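Local structure of type II restriction enzyme MUNI (1D02) at residues N29-V34 and Q191-K196; A85-N88 and K93-F96; K132-I137 and I145-V150; F168-D171 and N176-M179. The protein recognises the double-stranded DNA sequence 5'-CAATTG-3' and cuts it after the first C, working as a homodimer. The protein carries 1 engineered substitution. All blocks are in the same frame, centred on the assembly; numbering follows the deposited sequence.

Contact 1 of 4, residues N29-V34 and Q191-K196; sequences NVFNAV and QHFNEK
Phe31 and Phe193 carry the whole contact between these two helical segments. Their CA atoms stay 10.0 Å apart, so the helices do not meet backbone to backbone. The two rings bridge the gap instead. They form an offset edge-to-face pair, with centroids 5.8 Å apart and planes at 86°. Phe31 supplies the edge, and its CE2 and CZ lead. Phe31 CZ comes to 4.0 Å from Phe193 CB, which sits beside the Phe31 ring near its plane. Phe31 CE2 lies 4.1 Å from Phe193 CD2 and reaches the ring obliquely. With chi1 at 168°, Phe193 CG lies opposite the backbone N, and this places the ring so that its face receives the Phe31 edge. Phe31 takes a chi1 of -87°, which lets its ring extend toward helix 186-197. There it also packs on Leu189 and Val190. It also meets the Phe35 ring and packs on Leu42 of strand 40-44. Both phenylalanines are buried, and the contact is wholly apolar. The segment 191-196 widens into a pi-type turn at 193-196, directly from Phe193 onward. The arrangement is helix-on-helix core packing in the alpha/beta fold of the PD-(D/E)XK nucleases, where helices flank a central mixed sheet.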
loop_
_atom_site.group_PDB
_atom_site.type_symbol
_atom_site.label_atom_id
_atom_site.label_comp_id
_atom_site.label_asym_id
_atom_site.label_seq_id
_atom_site.Cartn_x
_atom_site.Cartn_y
_atom_site.Cartn_z
ATOM N N ASN D 29 4.020 8.904 24.598
ATOM C CA ASN D 29 3.999 8.990 26.065
ATOM C C ASN D 29 3.011 7.998 26.692
ATOM O O ASN D 29 3.240 7.500 27.792
ATOM C CB ASN D 29 3.829 10.449 26.584
ATOM C CG ASN D 29 2.530 11.128 26.160
ATOM O OD1 ASN D 29 1.649 10.541 25.548
ATOM N ND2 ASN D 29 2.411 12.405 26.530
ATOM N N VAL D 30 1.968 7.648 25.956
ATOM C CA VAL D 30 0.980 6.679 26.426
ATOM C C VAL D 30 1.638 5.290 26.555
ATOM O O VAL D 30 1.555 4.640 27.611
ATOM C CB VAL D 30 -0.226 6.612 25.440
ATOM C CG1 VAL D 30 -1.028 5.311 25.601
ATOM C CG2 VAL D 30 -1.142 7.831 25.665
ATOM N N PHE D 31 2.313 4.824 25.505
ATOM C CA PHE D 31 2.919 3.506 25.629
ATOM C C PHE D 31 4.121 3.504 26.568
ATOM O O PHE D 31 4.349 2.508 27.260
ATOM C CB PHE D 31 3.298 2.932 24.252
ATOM C CG PHE D 31 2.165 2.194 23.591
ATOM C CD1 PHE D 31 1.523 2.710 22.465
ATOM C CD2 PHE D 31 1.707 0.985 24.130
ATOM C CE1 PHE D 31 0.458 2.037 21.895
ATOM C CE2 PHE D 31 0.630 0.309 23.556
ATOM C CZ PHE D 31 0.009 0.838 22.436
ATOM N N ASN D 32 4.899 4.588 26.594
ATOM C CA ASN D 32 6.036 4.639 27.516
ATOM C C ASN D 32 5.515 4.533 28.945
ATOM O O ASN D 32 6.108 3.846 29.782
ATOM C CB ASN D 32 6.820 5.947 27.349
ATOM C CG ASN D 32 7.715 5.933 26.134
ATOM O OD1 ASN D 32 8.023 6.984 25.547
ATOM N ND2 ASN D 32 8.182 4.751 25.767
ATOM N N ALA D 33 4.404 5.193 29.238
ATOM C CA ALA D 33 3.881 5.109 30.599
ATOM C C ALA D 33 3.387 3.706 30.927
ATOM O O ALA D 33 3.723 3.138 31.973
ATOM C CB ALA D 33 2.733 6.118 30.805
ATOM N N VAL D 34 2.585 3.149 30.030
ATOM C CA VAL D 34 1.993 1.840 30.269
ATOM C C VAL D 34 3.011 0.692 30.269
ATOM O O VAL D 34 2.741 -0.421 30.782
ATOM C CB VAL D 34 0.803 1.607 29.281
ATOM C CG1 VAL D 34 1.235 0.871 27.990
ATOM C CG2 VAL D 34 -0.276 0.845 30.006
ATOM N N GLN D 191 -5.587 -0.689 25.067
ATOM C CA GLN D 191 -6.457 -1.864 25.163
ATOM C C GLN D 191 -6.457 -2.628 23.842
ATOM O O GLN D 191 -6.503 -3.856 23.840
ATOM C CB GLN D 191 -7.888 -1.477 25.547
ATOM C CG GLN D 191 -7.997 -0.980 26.990
ATOM C CD GLN D 191 -9.398 -0.527 27.356
ATOM O OE1 GLN D 191 -10.061 0.122 26.521
ATOM N NE2 GLN D 191 -9.830 -0.797 28.505
ATOM N N HIS D 192 -6.382 -1.922 22.713
ATOM C CA HIS D 192 -6.361 -2.630 21.430
ATOM C C HIS D 192 -5.117 -3.515 21.371
ATOM O O HIS D 192 -5.200 -4.700 21.043
ATOM C CB HIS D 192 -6.353 -1.647 20.256
ATOM C CG HIS D 192 -6.475 -2.312 18.919
ATOM N ND1 HIS D 192 -5.402 -2.880 18.265
ATOM C CD2 HIS D 192 -7.562 -2.562 18.148
ATOM C CE1 HIS D 192 -5.824 -3.457 17.152
ATOM N NE2 HIS D 192 -7.131 -3.281 17.062
ATOM N N PHE D 193 -3.959 -2.934 21.665
ATOM C CA PHE D 193 -2.709 -3.694 21.666
ATOM C C PHE D 193 -2.796 -4.849 22.683
ATOM O O PHE D 193 -2.519 -6.000 22.368
ATOM C CB PHE D 193 -1.547 -2.783 22.081
ATOM C CG PHE D 193 -0.278 -3.529 22.400
ATOM C CD1 PHE D 193 0.510 -4.062 21.386
ATOM C CD2 PHE D 193 0.118 -3.706 23.732
ATOM C CE1 PHE D 193 1.688 -4.765 21.689
ATOM C CE2 PHE D 193 1.284 -4.402 24.049
ATOM C CZ PHE D 193 2.075 -4.934 23.023
ATOM N N ASN D 194 -3.208 -4.524 23.901
ATOM C CA ASN D 194 -3.281 -5.512 24.976
ATOM C C ASN D 194 -4.143 -6.733 24.665
ATOM O O ASN D 194 -3.734 -7.882 24.893
ATOM C CB ASN D 194 -3.813 -4.828 26.240
ATOM C CG ASN D 194 -3.672 -5.677 27.464
ATOM O OD1 ASN D 194 -4.655 -5.916 28.184
ATOM N ND2 ASN D 194 -2.460 -6.148 27.725
ATOM N N GLU D 195 -5.325 -6.479 24.130
ATOM C CA GLU D 195 -6.292 -7.528 23.835
ATOM C C GLU D 195 -6.105 -8.257 22.519
ATOM O O GLU D 195 -6.408 -9.444 22.413
ATOM C CB GLU D 195 -7.705 -6.930 23.868
ATOM C CG GLU D 195 -8.179 -6.503 25.264
ATOM C CD GLU D 195 -9.363 -5.520 25.238
ATOM O OE1 GLU D 195 -10.073 -5.422 24.209
ATOM O OE2 GLU D 195 -9.582 -4.839 26.269
ATOM N N LYS D 196 -5.565 -7.564 21.522
ATOM C CA LYS D 196 -5.449 -8.154 20.196
ATOM C C LYS D 196 -4.086 -8.444 19.596
ATOM O O LYS D 196 -3.981 -9.280 18.696
ATOM C CB LYS D 196 -6.225 -7.272 19.224
ATOM C CG LYS D 196 -7.676 -7.098 19.641
ATOM C CD LYS D 196 -8.378 -6.021 18.857
ATOM C CE LYS D 196 -9.865 -6.065 19.156
ATOM N NZ LYS D 196 -10.551 -4.829 18.699
#

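Contact 2 of 4, residues A85-N88 and K93-F96; sequences AIEN and KILF
Ile86 and Leu95 form a hydrogen-bonded antiparallel pair. The two strand segments run at 165° to each other, with axes 4.6 Å apart at closest approach. Ile86 N donates to Leu95 O at 2.8 Å, within the Leu95 carbonyl plane. Leu95 N returns a bond to Ile86 O at 2.9 Å, with the donor tilted 20° from the Ile86 carbonyl plane. Asn88 N adds a third, nearly straight bond to Lys93 O at 3.0 Å.

CA-H...O contacts fill in between these bonds. Ala85 CA reaches Leu95 O at 3.1 Å. Ile94 CA and Glu87 CA make similar, longer contacts with Ile86 O and Lys93 O.

Apolar contacts join Ala85, Glu87, Ile94 and Phe96 on one face. Ile94 CG2 lies opposite its own backbone N. It touches Ala85 CB at 3.7 Å and covers one face of the Phe96 ring near the rim. Phe96 CD2 lies 3.8 Å from the same methyl, Ala85 CB. The extended Glu87 chain crosses Ile94, CG to CG1 at 3.8 Å. Ile86 and Leu95 point to the other face and pack on Phe193.

The polar ends are held from outside. Glu87 OE1 bonds Tyr43 OH, Asn88 OD1 accepts from Glu90 N and Thr91 N, and Lys93 NZ bonds Asp202 O.

This is a beta hairpin within the central sheet. In PD-(D/E)XK nucleases such a hairpin usually carries the motif residues of the active site.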
loop_
_atom_site.group_PDB
_atom_site.type_symbol
_atom_site.label_atom_id
_atom_site.label_comp_id
_atom_site.label_asym_id
_atom_site.label_seq_id
_atom_site.Cartn_x
_atom_site.Cartn_y
_atom_site.Cartn_z
ATOM N N ALA D 85 7.905 0.944 17.257
ATOM C CA ALA D 85 7.939 -0.515 17.353
ATOM C C ALA D 85 7.726 -0.825 18.810
ATOM O O ALA D 85 8.103 -0.034 19.681
ATOM C CB ALA D 85 9.294 -1.105 16.906
ATOM N N ILE D 86 7.124 -1.980 19.069
ATOM C CA ILE D 86 6.921 -2.434 20.439
ATOM C C ILE D 86 7.654 -3.768 20.550
ATOM O O ILE D 86 7.365 -4.704 19.792
ATOM C CB ILE D 86 5.437 -2.647 20.763
ATOM C CG1 ILE D 86 4.742 -1.291 20.790
ATOM C CG2 ILE D 86 5.293 -3.351 22.122
ATOM C CD1 ILE D 86 3.271 -1.366 20.915
ATOM N N GLU D 87 8.614 -3.844 21.469
ATOM C CA GLU D 87 9.352 -5.096 21.637
ATOM C C GLU D 87 9.093 -5.735 22.983
ATOM O O GLU D 87 8.999 -5.038 24.000
ATOM C CB GLU D 87 10.875 -4.872 21.527
ATOM C CG GLU D 87 11.688 -6.172 21.777
ATOM C CD GLU D 87 13.170 -6.021 21.516
ATOM O OE1 GLU D 87 13.616 -4.906 21.173
ATOM O OE2 GLU D 87 13.897 -7.029 21.656
ATOM N N ASN D 88 8.950 -7.058 22.986
ATOM C CA ASN D 88 8.846 -7.827 24.229
ATOM C C ASN D 88 10.332 -8.195 24.422
ATOM O O ASN D 88 10.872 -9.005 23.654
ATOM C CB ASN D 88 8.014 -9.073 23.997
ATOM C CG ASN D 88 8.052 -10.030 25.182
ATOM O OD1 ASN D 88 9.048 -10.094 25.920
ATOM N ND2 ASN D 88 6.983 -10.789 25.345
ATOM N N LYS D 93 10.609 -10.562 20.354
ATOM C CA LYS D 93 9.669 -10.427 19.240
ATOM C C LYS D 93 9.290 -8.940 19.191
ATOM O O LYS D 93 9.169 -8.272 20.234
ATOM C CB LYS D 93 8.423 -11.298 19.436
ATOM C CG LYS D 93 8.710 -12.780 19.184
ATOM C CD LYS D 93 7.449 -13.632 19.196
ATOM C CE LYS D 93 7.787 -15.092 18.831
ATOM N NZ LYS D 93 6.570 -15.932 18.888
ATOM N N ILE D 94 9.122 -8.424 17.976
ATOM C CA ILE D 94 8.833 -7.008 17.778
ATOM C C ILE D 94 7.664 -6.772 16.830
ATOM O O ILE D 94 7.538 -7.441 15.796
ATOM C CB ILE D 94 10.049 -6.288 17.160
ATOM C CG1 ILE D 94 11.283 -6.511 18.027
ATOM C CG2 ILE D 94 9.756 -4.788 17.014
ATOM C CD1 ILE D 94 12.598 -6.161 17.359
ATOM N N LEU D 95 6.816 -5.808 17.193
ATOM C CA LEU D 95 5.670 -5.417 16.363
ATOM C C LEU D 95 6.061 -4.032 15.845
ATOM O O LEU D 95 6.352 -3.139 16.638
ATOM C CB LEU D 95 4.396 -5.313 17.217
ATOM C CG LEU D 95 3.175 -4.674 16.535
ATOM C CD1 LEU D 95 2.687 -5.633 15.441
ATOM C CD2 LEU D 95 2.058 -4.410 17.552
ATOM N N PHE D 96 6.092 -3.859 14.524
ATOM C CA PHE D 96 6.454 -2.572 13.933
ATOM C C PHE D 96 5.196 -1.775 13.648
ATOM O O PHE D 96 4.164 -2.346 13.300
ATOM C CB PHE D 96 7.281 -2.815 12.662
ATOM C CG PHE D 96 8.635 -3.379 12.949
ATOM C CD1 PHE D 96 8.890 -4.745 12.804
ATOM C CD2 PHE D 96 9.639 -2.557 13.440
ATOM C CE1 PHE D 96 10.146 -5.272 13.159
ATOM C CE2 PHE D 96 10.883 -3.067 13.787
ATOM C CZ PHE D 96 11.137 -4.428 13.647
#

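Contact 3 of 4, residues K132-I137 and I145-V150; sequences KAYRTI and ILPFWV
Tyr134 and Arg135 of helix 128-138 grip Pro147 at the entry to strand 148-153. This belongs to a beta-alpha-beta crossover, in which the helix connects the adjacent parallel strands 93-101 and 148-153. The tight part is apolar and buried. Tyr134 CB presses on Pro147 CG at 3.6 Å. Tyr134 CE2 lies 3.9 Å from Phe148 CB. Pro147 O sits at the edge of the Tyr134 ring, in its plane. Phe148 has its CG between backbone N and carbonyl carbon (chi1 61°), and its ring leads away to meet Phe126 edge-to-face. The helix side facing away is looser and more exposed. Thr136 OG1 bonds back to Lys132 O of the same helix, at 3.0 Å. Lys132 NZ reaches across to a salt bridge with Asp171 OD2 of the second subunit. The Arg135 chain is extended from CG to NE and crosses Pro147. Arg135 NH1 also bonds Ile140 O and Asp142 O, besides a weak bond to Ile145 O. Pro147 CD sits over the centre of the guanidinium, 4.0 Å above its plane. Arg135 NH2 donates to Ile145 O at 2.9 Å, 23° out of the guanidinium plane.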
loop_
_atom_site.group_PDB
_atom_site.type_symbol
_atom_site.label_atom_id
_atom_site.label_comp_id
_atom_site.label_asym_id
_atom_site.label_seq_id
_atom_site.Cartn_x
_atom_site.Cartn_y
_atom_site.Cartn_z
ATOM N N LYS D 132 7.569 -10.137 4.303
ATOM C CA LYS D 132 8.629 -11.116 4.605
ATOM C C LYS D 132 9.712 -10.502 5.485
ATOM O O LYS D 132 10.169 -11.133 6.451
ATOM C CB LYS D 132 9.277 -11.654 3.322
ATOM C CG LYS D 132 8.433 -12.713 2.621
ATOM C CD LYS D 132 9.093 -13.171 1.316
ATOM C CE LYS D 132 8.232 -14.218 0.610
ATOM N NZ LYS D 132 8.943 -14.740 -0.596
ATOM N N ALA D 133 10.129 -9.275 5.175
ATOM C CA ALA D 133 11.156 -8.630 5.991
ATOM C C ALA D 133 10.679 -8.421 7.445
ATOM O O ALA D 133 11.419 -8.678 8.417
ATOM C CB ALA D 133 11.542 -7.287 5.366
ATOM N N TYR D 134 9.440 -7.952 7.594
ATOM C CA TYR D 134 8.879 -7.698 8.920
ATOM C C TYR D 134 8.748 -8.987 9.730
ATOM O O TYR D 134 9.095 -9.027 10.920
ATOM C CB TYR D 134 7.497 -7.043 8.810
ATOM C CG TYR D 134 7.527 -5.521 8.682
ATOM C CD1 TYR D 134 8.415 -4.880 7.821
ATOM C CD2 TYR D 134 6.660 -4.737 9.439
ATOM C CE1 TYR D 134 8.435 -3.474 7.725
ATOM C CE2 TYR D 134 6.669 -3.348 9.344
ATOM C CZ TYR D 134 7.562 -2.727 8.492
ATOM O OH TYR D 134 7.606 -1.350 8.459
ATOM N N ARG D 135 8.252 -10.037 9.087
ATOM C CA ARG D 135 8.102 -11.308 9.804
ATOM C C ARG D 135 9.459 -11.903 10.197
ATOM O O ARG D 135 9.600 -12.472 11.291
ATOM C CB ARG D 135 7.298 -12.304 8.966
ATOM C CG ARG D 135 5.804 -11.948 8.833
ATOM C CD ARG D 135 5.045 -13.167 8.324
ATOM N NE ARG D 135 3.621 -12.942 8.056
ATOM C CZ ARG D 135 2.647 -12.965 8.963
ATOM N NH1 ARG D 135 2.908 -13.186 10.265
ATOM N NH2 ARG D 135 1.386 -12.867 8.553
ATOM N N THR D 136 10.469 -11.758 9.336
ATOM C CA THR D 136 11.806 -12.276 9.641
ATOM C C THR D 136 12.438 -11.530 10.805
ATOM O O THR D 136 12.973 -12.131 11.745
ATOM C CB THR D 136 12.767 -12.130 8.429
ATOM O OG1 THR D 136 12.316 -12.973 7.373
ATOM C CG2 THR D 136 14.222 -12.489 8.825
ATOM N N ILE D 137 12.349 -10.205 10.760
ATOM C CA ILE D 137 12.979 -9.404 11.792
ATOM C C ILE D 137 12.224 -9.436 13.114
ATOM O O ILE D 137 12.814 -9.707 14.156
ATOM C CB ILE D 137 13.150 -7.950 11.291
ATOM C CG1 ILE D 137 14.128 -7.949 10.118
ATOM C CG2 ILE D 137 13.703 -7.040 12.432
ATOM C CD1 ILE D 137 14.214 -6.630 9.353
ATOM N N ILE D 145 -2.372 -13.062 11.774
ATOM C CA ILE D 145 -2.128 -11.664 12.093
ATOM C C ILE D 145 -1.008 -11.167 11.185
ATOM O O ILE D 145 -0.161 -11.954 10.775
ATOM C CB ILE D 145 -1.696 -11.509 13.579
ATOM C CG1 ILE D 145 -1.943 -10.084 14.026
ATOM C CG2 ILE D 145 -0.229 -11.898 13.786
ATOM C CD1 ILE D 145 -3.409 -9.827 14.309
ATOM N N LEU D 146 -1.035 -9.880 10.829
ATOM C CA LEU D 146 0.039 -9.291 10.025
ATOM C C LEU D 146 1.073 -8.779 11.030
ATOM O O LEU D 146 0.735 -8.475 12.174
ATOM C CB LEU D 146 -0.496 -8.154 9.156
ATOM C CG LEU D 146 -1.622 -8.632 8.221
ATOM C CD1 LEU D 146 -2.033 -7.489 7.284
ATOM C CD2 LEU D 146 -1.156 -9.844 7.402
ATOM N N PRO D 147 2.336 -8.639 10.610
ATOM C CA PRO D 147 3.429 -8.184 11.480
ATOM C C PRO D 147 3.537 -6.697 11.768
ATOM O O PRO D 147 4.539 -6.256 12.323
ATOM C CB PRO D 147 4.665 -8.708 10.758
ATOM C CG PRO D 147 4.263 -8.547 9.294
ATOM C CD PRO D 147 2.836 -9.039 9.279
ATOM N N PHE D 148 2.526 -5.928 11.377
ATOM C CA PHE D 148 2.565 -4.485 11.599
ATOM C C PHE D 148 1.246 -4.000 12.160
ATOM O O PHE D 148 0.240 -4.718 12.130
ATOM C CB PHE D 148 2.858 -3.758 10.276
ATOM C CG PHE D 148 1.813 -3.999 9.211
ATOM C CD1 PHE D 148 0.672 -3.198 9.145
ATOM C CD2 PHE D 148 1.970 -5.022 8.280
ATOM C CE1 PHE D 148 -0.301 -3.411 8.159
ATOM C CE2 PHE D 148 1.011 -5.246 7.292
ATOM C CZ PHE D 148 -0.129 -4.448 7.218
ATOM N N TRP D 149 1.257 -2.776 12.674
ATOM C CA TRP D 149 0.055 -2.179 13.241
ATOM C C TRP D 149 0.026 -0.723 12.812
ATOM O O TRP D 149 0.946 0.033 13.121
ATOM C CB TRP D 149 0.110 -2.288 14.768
ATOM C CG TRP D 149 -1.091 -1.731 15.478
ATOM C CD1 TRP D 149 -2.379 -1.708 15.026
ATOM C CD2 TRP D 149 -1.119 -1.210 16.810
ATOM N NE1 TRP D 149 -3.216 -1.202 16.004
ATOM C CE2 TRP D 149 -2.464 -0.890 17.108
ATOM C CE3 TRP D 149 -0.136 -0.988 17.789
ATOM C CZ2 TRP D 149 -2.861 -0.357 18.346
ATOM C CZ3 TRP D 149 -0.529 -0.455 19.025
ATOM C CH2 TRP D 149 -1.881 -0.148 19.285
ATOM N N VAL D 150 -1.031 -0.340 12.098
ATOM C CA VAL D 150 -1.164 1.033 11.620
ATOM C C VAL D 150 -2.200 1.738 12.504
ATOM O O VAL D 150 -3.330 1.272 12.649
ATOM C CB VAL D 150 -1.631 1.083 10.138
ATOM C CG1 VAL D 150 -1.845 2.530 9.709
ATOM C CG2 VAL D 150 -0.579 0.418 9.202
#

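Contact 4 of 4, residues F168-D171 and N176-M179; sequences FWYD and NYFM
Tyr170 and Asn176 bring the backbones nearest, with CA atoms 7.6 Å apart. Tyr170 is the last residue of helix 160-170. Asp171 then leaves helical geometry with a positive phi, and the chain turns back to start strand 177-180. The segments lie where the helix of a beta-alpha-beta unit leads into its second strand; the unit is made of strand 148-153, helix 160-170 and strand 177-180. Both Tyr170 and Tyr177 point across the gap.

Their rings form an edge-to-face pair, with centroids 4.8 Å apart. The planes stand at 57°, well short of perpendicular. Tyr177 gives the edge and Tyr170 the face. The backbone puts Tyr177 CB over the Tyr170 face, in a CH-pi contact 4.1 Å from the ring centroid. The Tyr177 chi1 of 73°, with CG between backbone N and carbonyl carbon, then folds the ring so that CD2 comes over the same face. Tyr177 OH is tied to Gln174 OE1 and Thr167 OG1, which would limit its movement.

Asn176 fills in beside the pair. Its CB lies 4.0 Å from Tyr170 CE2, and its O approaches the same CE2 obliquely. Its amide turns away to bond Phe148 O and Leu146 N. Phe168, which points away from the strand segment, meets Tyr53 of the second subunit edge-to-face. The tightest point is Tyr177 CD2, 3.4 Å from Tyr170 CG and offset toward the ring rim.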
loop_
_atom_site.group_PDB
_atom_site.type_symbol
_atom_site.label_atom_id
_atom_site.label_comp_id
_atom_site.label_asym_id
_atom_site.label_seq_id
_atom_site.Cartn_x
_atom_site.Cartn_y
_atom_site.Cartn_z
ATOM N N PHE D 168 -12.548 -2.204 4.717
ATOM C CA PHE D 168 -12.585 -3.062 3.539
ATOM C C PHE D 168 -11.187 -3.538 3.179
ATOM O O PHE D 168 -10.968 -4.721 2.927
ATOM C CB PHE D 168 -13.185 -2.299 2.356
ATOM C CG PHE D 168 -13.378 -3.140 1.126
ATOM C CD1 PHE D 168 -14.592 -3.782 0.899
ATOM C CD2 PHE D 168 -12.361 -3.256 0.182
ATOM C CE1 PHE D 168 -14.802 -4.529 -0.261
ATOM C CE2 PHE D 168 -12.559 -4.008 -0.987
ATOM C CZ PHE D 168 -13.781 -4.643 -1.208
ATOM N N TRP D 169 -10.225 -2.616 3.152
ATOM C CA TRP D 169 -8.863 -2.998 2.799
ATOM C C TRP D 169 -8.323 -4.133 3.661
ATOM O O TRP D 169 -7.740 -5.086 3.152
ATOM C CB TRP D 169 -7.888 -1.831 3.013
ATOM C CG TRP D 169 -7.943 -0.669 2.077
ATOM C CD1 TRP D 169 -8.677 -0.533 0.920
ATOM C CD2 TRP D 169 -7.218 0.553 2.245
ATOM N NE1 TRP D 169 -8.448 0.717 0.363
ATOM C CE2 TRP D 169 -7.559 1.399 1.157
ATOM C CE3 TRP D 169 -6.310 1.016 3.218
ATOM C CZ2 TRP D 169 -7.026 2.685 1.018
ATOM C CZ3 TRP D 169 -5.773 2.303 3.082
ATOM C CH2 TRP D 169 -6.142 3.119 1.982
ATOM N N TYR D 170 -8.480 -4.002 4.980
ATOM C CA TYR D 170 -7.920 -4.972 5.913
ATOM C C TYR D 170 -8.603 -6.343 5.950
ATOM O O TYR D 170 -8.012 -7.298 6.434
ATOM C CB TYR D 170 -7.809 -4.351 7.324
ATOM C CG TYR D 170 -6.590 -3.416 7.481
ATOM C CD1 TYR D 170 -6.559 -2.167 6.861
ATOM C CD2 TYR D 170 -5.452 -3.838 8.181
ATOM C CE1 TYR D 170 -5.407 -1.359 6.928
ATOM C CE2 TYR D 170 -4.310 -3.050 8.263
ATOM C CZ TYR D 170 -4.295 -1.811 7.631
ATOM O OH TYR D 170 -3.161 -1.034 7.718
ATOM N N ASP D 171 -9.833 -6.424 5.453
ATOM C CA ASP D 171 -10.517 -7.701 5.322
ATOM C C ASP D 171 -10.478 -8.524 6.617
ATOM O O ASP D 171 -10.939 -8.046 7.645
ATOM C CB ASP D 171 -9.855 -8.447 4.153
ATOM C CG ASP D 171 -10.730 -9.523 3.566
ATOM O OD1 ASP D 171 -11.878 -9.231 3.175
ATOM O OD2 ASP D 171 -10.255 -10.663 3.478
ATOM N N ASN D 176 -5.147 -5.408 12.757
ATOM C CA ASN D 176 -3.881 -4.814 12.356
ATOM C C ASN D 176 -3.916 -3.296 12.129
ATOM O O ASN D 176 -2.933 -2.706 11.697
ATOM C CB ASN D 176 -3.306 -5.573 11.162
ATOM C CG ASN D 176 -2.691 -6.899 11.598
ATOM O OD1 ASN D 176 -3.209 -7.970 11.285
ATOM N ND2 ASN D 176 -1.616 -6.819 12.372
ATOM N N TYR D 177 -5.059 -2.670 12.413
ATOM C CA TYR D 177 -5.101 -1.207 12.395
ATOM C C TYR D 177 -5.949 -0.774 13.579
ATOM O O TYR D 177 -6.702 -1.587 14.136
ATOM C CB TYR D 177 -5.701 -0.643 11.098
ATOM C CG TYR D 177 -7.192 -0.825 10.974
ATOM C CD1 TYR D 177 -8.075 0.142 11.459
ATOM C CD2 TYR D 177 -7.710 -1.963 10.383
ATOM C CE1 TYR D 177 -9.449 -0.030 11.351
ATOM C CE2 TYR D 177 -9.073 -2.152 10.258
ATOM C CZ TYR D 177 -9.939 -1.182 10.742
ATOM O OH TYR D 177 -11.285 -1.388 10.596
ATOM N N PHE D 178 -5.801 0.477 14.001
ATOM C CA PHE D 178 -6.638 1.003 15.086
ATOM C C PHE D 178 -6.928 2.460 14.779
ATOM O O PHE D 178 -6.024 3.201 14.372
ATOM C CB PHE D 178 -5.937 0.902 16.448
ATOM C CG PHE D 178 -6.701 1.562 17.563
ATOM C CD1 PHE D 178 -7.844 0.961 18.112
ATOM C CD2 PHE D 178 -6.280 2.788 18.072
ATOM C CE1 PHE D 178 -8.549 1.581 19.160
ATOM C CE2 PHE D 178 -6.979 3.412 19.115
ATOM C CZ PHE D 178 -8.106 2.810 19.657
ATOM N N MET D 179 -8.183 2.857 14.966
ATOM C CA MET D 179 -8.629 4.235 14.727
ATOM C C MET D 179 -8.617 4.949 16.077
ATOM O O MET D 179 -9.499 4.704 16.905
ATOM C CB MET D 179 -10.068 4.245 14.182
ATOM C CG MET D 179 -10.247 3.503 12.886
ATOM S SD MET D 179 -9.705 4.521 11.517
ATOM C CE MET D 179 -10.051 3.464 10.120
#

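In the fold
Contacts 2, 3 and 4 follow one another along the chain and reach one mixed sheet. Contact 2 joins contact 3 where Trp149 N lies 3.0 Å from Phe96 O, a probable hydrogen bond. Contact 3 joins contact 4 through Val150 O and Phe178 N, 2.9 Å apart. Contact 1 packs against all three: Phe193 CZ lies 3.7 Å from Ile86 CG2, Phe31 CZ lies 3.7 Å from Trp149 CZ3, and His192 meets Phe178. Nearest atoms are about 7 Å from the bound DNA in contact 3, 8 Å in contact 4, 10 Å in contact 2 and 15 Å in contact 1. Contacts 3 and 4 also touch the second subunit.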